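PDB 6P0F: GTPase subunit of restriction endonuclease from Thermococcus gammatolerans, which probably binds DNA through its N-terminal YTH-like domain, giving an McrB-type GTP-dependent restriction endonuclease its substrate specificity. Local coordinates for residues L72-L86 / I141-I154. Numbering follows the deposited sequence.
Sequences LFYVGKRISRNKVDL and INSKLGYNPDYFPI
Phe152 is the bump, and the end of strand 70-76 and the 78-84 hairpin together supply the hollow: the ring enters between Val84 and Arg78 and is covered on both faces. Val84 CG2 sits over one face, 4.1 Å from the ring centroid, a CH-pi contact. Over the opposite face lies the guanidinium of Arg78, stacked almost flat with the planes 9° apart. The floor is largely backbone: at the ring's far end CZ comes within 3.5 Å of Gly76 O, and CE1 lies 3.4 Å from Tyr74 O and also touches Tyr74 CB. With CG anti to the backbone N (chi1 -168°), the ring is carried inward while its own carbonyl stays within reach of Arg78, whose NH1 donates to Phe152 O at 2.7 Å. The chain of Arg78 bends at chi3, bringing its head back over the ring, and Ile154 CG1 covers the other guanidinium face.

The backbone around Phe152 is stitched to the hairpin by Phe152 N to Asn82 O and by Val84 N to Asp150 O (3.0 Å), a single bridge centred on Lys83 and Tyr151. A water joins Val84 O to Asp150 OD2, and Leu86 CD1 packs on Pro149 CB.

A second bump, the Tyr74 ring, projects from the strand toward helix 138-145. Its hydroxyl gives a 2.7 Å hydrogen bond to Asn142 OD1, from above the amide plane, with Ile141 CG2 and Leu145 CD1 beside the oxygen. Asn142 ND2 holds Pro149 O and Tyr151 O, both near its amide plane; a leucine here would probably leave the Tyr74 hydroxyl and both carbonyls without these partners and let the Asn148-Tyr151 turn shift.

Helix 138-145 ends in a Schellman motif at Gly146, and the loop beyond it packs the Phe152 ring against a small classic-bulge beta hairpin continuing from strand 70-76, an inner strand of this YTH-like domain's mixed sheet.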
loop_
_atom_site.group_PDB
_atom_site.type_symbol
_atom_site.label_atom_id
_atom_site.label_comp_id
_atom_site.label_asym_id
_atom_site.label_seq_id
_atom_site.Cartn_x
_atom_site.Cartn_y
_atom_site.Cartn_z
ATOM N N LEU A 72 2.575 4.754 -2.554
ATOM C CA LEU A 72 3.233 4.183 -3.725
ATOM C C LEU A 72 3.667 2.776 -3.328
ATOM O O LEU A 72 4.494 2.616 -2.430
ATOM C CB LEU A 72 4.454 4.997 -4.145
ATOM C CG LEU A 72 4.106 6.333 -4.806
ATOM C CD1 LEU A 72 5.341 7.224 -4.715
ATOM C CD2 LEU A 72 3.625 6.184 -6.225
ATOM N N PHE A 73 3.061 1.766 -3.933
ATOM C CA PHE A 73 3.514 0.388 -3.768
ATOM C C PHE A 73 4.580 0.143 -4.827
ATOM O O PHE A 73 4.293 0.156 -6.029
ATOM C CB PHE A 73 2.360 -0.596 -3.935
ATOM C CG PHE A 73 1.377 -0.596 -2.825
ATOM C CD1 PHE A 73 1.616 -1.246 -1.633
ATOM C CD2 PHE A 73 0.157 0.039 -3.002
ATOM C CE1 PHE A 73 0.661 -1.257 -0.630
ATOM C CE2 PHE A 73 -0.810 0.025 -1.991
ATOM C CZ PHE A 73 -0.557 -0.621 -0.821
ATOM N N TYR A 74 5.822 -0.061 -4.392
ATOM C CA TYR A 74 6.898 -0.488 -5.266
ATOM C C TYR A 74 6.894 -2.012 -5.310
ATOM O O TYR A 74 6.839 -2.637 -4.262
ATOM C CB TYR A 74 8.234 -0.007 -4.700
ATOM C CG TYR A 74 8.613 1.440 -4.875
ATOM C CD1 TYR A 74 7.693 2.399 -5.275
ATOM C CD2 TYR A 74 9.915 1.840 -4.633
ATOM C CE1 TYR A 74 8.068 3.726 -5.429
ATOM C CE2 TYR A 74 10.307 3.165 -4.791
ATOM C CZ TYR A 74 9.379 4.098 -5.170
ATOM O OH TYR A 74 9.770 5.412 -5.336
ATOM N N VAL A 75 6.953 -2.599 -6.504
ATOM C CA VAL A 75 6.888 -4.052 -6.654
ATOM C C VAL A 75 8.118 -4.509 -7.429
ATOM O O VAL A 75 8.336 -4.083 -8.569
ATOM C CB VAL A 75 5.597 -4.484 -7.361
ATOM C CG1 VAL A 75 5.548 -6.013 -7.485
ATOM C CG2 VAL A 75 4.371 -3.942 -6.615
ATOM N N GLY A 76 8.901 -5.405 -6.839
ATOM C CA GLY A 76 10.118 -5.847 -7.491
ATOM C C GLY A 76 10.841 -6.850 -6.613
ATOM O O GLY A 76 10.400 -7.159 -5.508
ATOM N N LYS A 77 11.993 -7.298 -7.110
ATOM C CA LYS A 77 12.807 -8.323 -6.445
ATOM C C LYS A 77 13.723 -7.649 -5.427
ATOM O O LYS A 77 14.642 -6.899 -5.790
ATOM C CB LYS A 77 13.580 -9.101 -7.504
ATOM C CG LYS A 77 14.676 -10.003 -6.995
ATOM C CD LYS A 77 14.119 -11.161 -6.216
ATOM C CE LYS A 77 15.255 -12.162 -5.948
ATOM N NZ LYS A 77 15.129 -13.410 -6.773
ATOM N N ARG A 78 13.450 -7.896 -4.151
ATOM C CA ARG A 78 14.279 -7.335 -3.102
ATOM C C ARG A 78 15.603 -8.080 -3.080
ATOM O O ARG A 78 15.610 -9.299 -2.914
ATOM C CB ARG A 78 13.586 -7.439 -1.752
ATOM C CG ARG A 78 14.413 -6.821 -0.657
ATOM C CD ARG A 78 13.648 -6.651 0.664
ATOM N NE ARG A 78 12.456 -5.817 0.496
ATOM C CZ ARG A 78 12.469 -4.488 0.487
ATOM N NH1 ARG A 78 13.602 -3.840 0.672
ATOM N NH2 ARG A 78 11.336 -3.812 0.307
ATOM N N ILE A 79 16.707 -7.365 -3.258
ATOM C CA ILE A 79 18.028 -8.004 -3.272
ATOM C C ILE A 79 18.946 -7.537 -2.162
ATOM O O ILE A 79 20.038 -8.090 -2.009
ATOM C CB ILE A 79 18.745 -7.848 -4.629
ATOM C CG1 ILE A 79 18.816 -6.379 -5.031
ATOM C CG2 ILE A 79 18.109 -8.730 -5.657
ATOM C CD1 ILE A 79 19.832 -6.151 -6.139
ATOM N N SER A 80 18.546 -6.599 -1.347
ATOM C CA SER A 80 19.359 -6.201 -0.220
ATOM C C SER A 80 18.464 -5.331 0.614
ATOM O O SER A 80 17.322 -5.047 0.231
ATOM C CB SER A 80 20.636 -5.466 -0.644
ATOM O OG SER A 80 21.677 -5.701 0.300
ATOM N N ARG A 81 18.959 -4.920 1.759
ATOM C CA ARG A 81 18.212 -3.956 2.531
ATOM C C ARG A 81 18.052 -2.692 1.677
ATOM O O ARG A 81 19.041 -2.127 1.174
ATOM C CB ARG A 81 18.890 -3.614 3.848
ATOM C CG ARG A 81 18.013 -2.655 4.654
ATOM C CD ARG A 81 18.222 -2.753 6.150
ATOM N NE ARG A 81 19.632 -2.814 6.511
ATOM C CZ ARG A 81 20.087 -3.448 7.587
ATOM N NH1 ARG A 81 19.236 -4.067 8.400
ATOM N NH2 ARG A 81 21.387 -3.461 7.858
ATOM N N ASN A 82 16.803 -2.321 1.459
ATOM C CA ASN A 82 16.395 -1.084 0.795
ATOM C C ASN A 82 16.769 -1.020 -0.673
ATOM O O ASN A 82 16.794 0.080 -1.262
ATOM C CB ASN A 82 16.950 0.134 1.521
ATOM C CG ASN A 82 16.314 0.344 2.869
ATOM O OD1 ASN A 82 15.101 0.210 3.041
ATOM N ND2 ASN A 82 17.152 0.634 3.864
ATOM N N LYS A 83 16.972 -2.155 -1.315
ATOM C CA LYS A 83 17.377 -2.162 -2.711
ATOM C C LYS A 83 16.609 -3.206 -3.503
ATOM O O LYS A 83 16.385 -4.332 -3.038
ATOM C CB LYS A 83 18.892 -2.421 -2.843
ATOM C CG LYS A 83 19.770 -1.313 -2.242
ATOM C CD LYS A 83 21.138 -1.251 -2.976
ATOM C CE LYS A 83 21.806 0.113 -2.736
ATOM N NZ LYS A 83 21.268 0.863 -1.617
ATOM N N VAL A 84 16.237 -2.826 -4.715
ATOM C CA VAL A 84 15.551 -3.696 -5.649
ATOM C C VAL A 84 16.524 -4.049 -6.762
ATOM O O VAL A 84 17.475 -3.312 -7.047
ATOM C CB VAL A 84 14.271 -3.021 -6.210
ATOM C CG1 VAL A 84 14.662 -1.820 -7.088
ATOM C CG2 VAL A 84 13.390 -3.981 -6.990
ATOM N N ASP A 85 16.270 -5.188 -7.408
ATOM C CA ASP A 85 17.063 -5.611 -8.556
ATOM C C ASP A 85 16.519 -4.945 -9.810
ATOM O O ASP A 85 15.468 -5.340 -10.327
ATOM C CB ASP A 85 17.021 -7.129 -8.703
ATOM C CG ASP A 85 17.973 -7.643 -9.781
ATOM O OD1 ASP A 85 18.472 -6.845 -10.589
ATOM O OD2 ASP A 85 18.230 -8.866 -9.792
ATOM N N LEU A 86 17.248 -3.962 -10.327
ATOM C CA LEU A 86 16.741 -3.244 -11.490
ATOM C C LEU A 86 16.943 -4.010 -12.785
ATOM O O LEU A 86 16.525 -3.523 -13.836
ATOM C CB LEU A 86 17.386 -1.868 -11.618
ATOM C CG LEU A 86 17.020 -0.874 -10.525
ATOM C CD1 LEU A 86 17.820 0.405 -10.630
ATOM C CD2 LEU A 86 15.521 -0.563 -10.567
ATOM N N ILE A 141 10.367 6.522 -11.086
ATOM C CA ILE A 141 9.693 7.202 -9.980
ATOM C C ILE A 141 10.715 7.658 -8.935
ATOM O O ILE A 141 10.641 8.778 -8.416
ATOM C CB ILE A 141 8.620 6.293 -9.353
ATOM C CG1 ILE A 141 7.532 5.999 -10.385
ATOM C CG2 ILE A 141 8.050 6.939 -8.108
ATOM C CD1 ILE A 141 6.835 7.247 -10.933
ATOM N N ASN A 142 11.660 6.787 -8.573
ATOM C CA ASN A 142 12.691 7.204 -7.622
ATOM C C ASN A 142 13.443 8.424 -8.134
ATOM O O ASN A 142 13.707 9.366 -7.379
ATOM C CB ASN A 142 13.677 6.064 -7.351
ATOM C CG ASN A 142 13.186 5.122 -6.257
ATOM O OD1 ASN A 142 12.493 5.527 -5.321
ATOM N ND2 ASN A 142 13.622 3.867 -6.332
ATOM N N SER A 143 13.796 8.416 -9.415
ATOM C CA SER A 143 14.520 9.540 -10.005
ATOM C C SER A 143 13.734 10.830 -9.856
ATOM O O SER A 143 14.279 11.856 -9.421
ATOM C CB SER A 143 14.817 9.229 -11.466
ATOM O OG SER A 143 15.770 8.169 -11.518
ATOM N N LYS A 144 12.436 10.794 -10.168
ATOM C CA LYS A 144 11.627 11.996 -10.022
ATOM C C LYS A 144 11.590 12.459 -8.569
ATOM O O LYS A 144 11.556 13.668 -8.296
ATOM C CB LYS A 144 10.213 11.746 -10.555
ATOM C CG LYS A 144 9.449 13.016 -10.857
ATOM C CD LYS A 144 10.177 13.917 -11.871
ATOM C CE LYS A 144 9.238 14.916 -12.547
ATOM N NZ LYS A 144 9.840 15.496 -13.793
ATOM N N LEU A 145 11.611 11.523 -7.622
ATOM C CA LEU A 145 11.569 11.861 -6.202
ATOM C C LEU A 145 12.934 12.260 -5.639
ATOM O O LEU A 145 13.006 12.655 -4.470
ATOM C CB LEU A 145 11.050 10.683 -5.374
ATOM C CG LEU A 145 9.537 10.423 -5.459
ATOM C CD1 LEU A 145 9.167 9.076 -4.855
ATOM C CD2 LEU A 145 8.778 11.523 -4.749
ATOM N N GLY A 146 14.005 12.093 -6.406
ATOM C CA GLY A 146 15.342 12.391 -5.918
ATOM C C GLY A 146 15.986 11.291 -5.118
ATOM O O GLY A 146 16.957 11.547 -4.395
ATOM N N TYR A 147 15.451 10.077 -5.175
ATOM C CA TYR A 147 16.055 8.923 -4.542
ATOM C C TYR A 147 16.967 8.200 -5.531
ATOM O O TYR A 147 16.843 8.346 -6.749
ATOM C CB TYR A 147 14.967 7.957 -4.048
ATOM C CG TYR A 147 14.087 8.430 -2.931
ATOM C CD1 TYR A 147 14.605 8.964 -1.780
ATOM C CD2 TYR A 147 12.717 8.231 -2.995
ATOM C CE1 TYR A 147 13.796 9.321 -0.744
ATOM C CE2 TYR A 147 11.897 8.607 -1.978
ATOM C CZ TYR A 147 12.421 9.153 -0.865
ATOM O OH TYR A 147 11.589 9.499 0.158
ATOM N N ASN A 148 17.888 7.397 -4.995
ATOM C CA ASN A 148 18.648 6.528 -5.859
ATOM C C ASN A 148 17.712 5.633 -6.639
ATOM O O ASN A 148 16.665 5.208 -6.117
ATOM C CB ASN A 148 19.630 5.684 -5.052
ATOM C CG ASN A 148 20.784 6.509 -4.481
ATOM O OD1 ASN A 148 20.903 7.722 -4.730
ATOM N ND2 ASN A 148 21.634 5.854 -3.700
ATOM N N PRO A 149 18.063 5.290 -7.874
ATOM C CA PRO A 149 17.156 4.512 -8.723
ATOM C C PRO A 149 16.666 3.207 -8.107
ATOM O O PRO A 149 15.534 2.809 -8.371
ATOM C CB PRO A 149 17.997 4.238 -9.975
ATOM C CG PRO A 149 19.004 5.355 -10.021
ATOM C CD PRO A 149 19.252 5.786 -8.609
ATOM N N ASP A 150 17.498 2.503 -7.344
ATOM C CA ASP A 150 17.129 1.188 -6.831
ATOM C C ASP A 150 16.572 1.232 -5.410
ATOM O O ASP A 150 16.409 0.170 -4.785
ATOM C CB ASP A 150 18.341 0.241 -6.900
ATOM C CG ASP A 150 19.541 0.742 -6.125
ATOM O OD1 ASP A 150 19.526 1.868 -5.581
ATOM O OD2 ASP A 150 20.555 0.002 -6.081
ATOM N N TYR A 151 16.266 2.423 -4.890
ATOM C CA TYR A 151 15.682 2.554 -3.564
ATOM C C TYR A 151 14.374 1.768 -3.454
ATOM O O TYR A 151 13.465 1.912 -4.276
ATOM C CB TYR A 151 15.441 4.027 -3.266
ATOM C CG TYR A 151 14.818 4.328 -1.924
ATOM C CD1 TYR A 151 15.384 3.882 -0.752
ATOM C CD2 TYR A 151 13.662 5.088 -1.846
ATOM C CE1 TYR A 151 14.805 4.166 0.469
ATOM C CE2 TYR A 151 13.094 5.406 -0.647
ATOM C CZ TYR A 151 13.637 4.933 0.508
ATOM O OH TYR A 151 13.029 5.254 1.704
ATOM N N PHE A 152 14.280 0.951 -2.406
ATOM C CA PHE A 152 13.208 -0.048 -2.283
ATOM C C PHE A 152 12.992 -0.304 -0.801
ATOM O O PHE A 152 13.342 -1.369 -0.267
ATOM C CB PHE A 152 13.588 -1.321 -3.055
ATOM C CG PHE A 152 12.472 -2.326 -3.244
ATOM C CD1 PHE A 152 11.235 -1.955 -3.666
ATOM C CD2 PHE A 152 12.700 -3.677 -3.052
ATOM C CE1 PHE A 152 10.234 -2.895 -3.856
ATOM C CE2 PHE A 152 11.706 -4.612 -3.239
ATOM C CZ PHE A 152 10.455 -4.218 -3.631
ATOM N N PRO A 153 12.396 0.659 -0.093
ATOM C CA PRO A 153 12.201 0.493 1.347
ATOM C C PRO A 153 11.090 -0.495 1.639
ATOM O O PRO A 153 10.128 -0.633 0.879
ATOM C CB PRO A 153 11.831 1.899 1.829
ATOM C CG PRO A 153 11.106 2.498 0.657
ATOM C CD PRO A 153 11.798 1.923 -0.588
ATOM N N ILE A 154 11.214 -1.182 2.778
ATOM C CA ILE A 154 10.061 -1.955 3.245
ATOM C C ILE A 154 8.885 -1.031 3.527
ATOM O O ILE A 154 7.746 -1.308 3.123
ATOM C CB ILE A 154 10.442 -2.805 4.466
ATOM C CG1 ILE A 154 11.295 -3.989 3.999
ATOM C CG2 ILE A 154 9.202 -3.322 5.148
ATOM C CD1 ILE A 154 11.882 -4.776 5.125
HETATM O O HOH W 1 20.169 -2.714 -6.905
#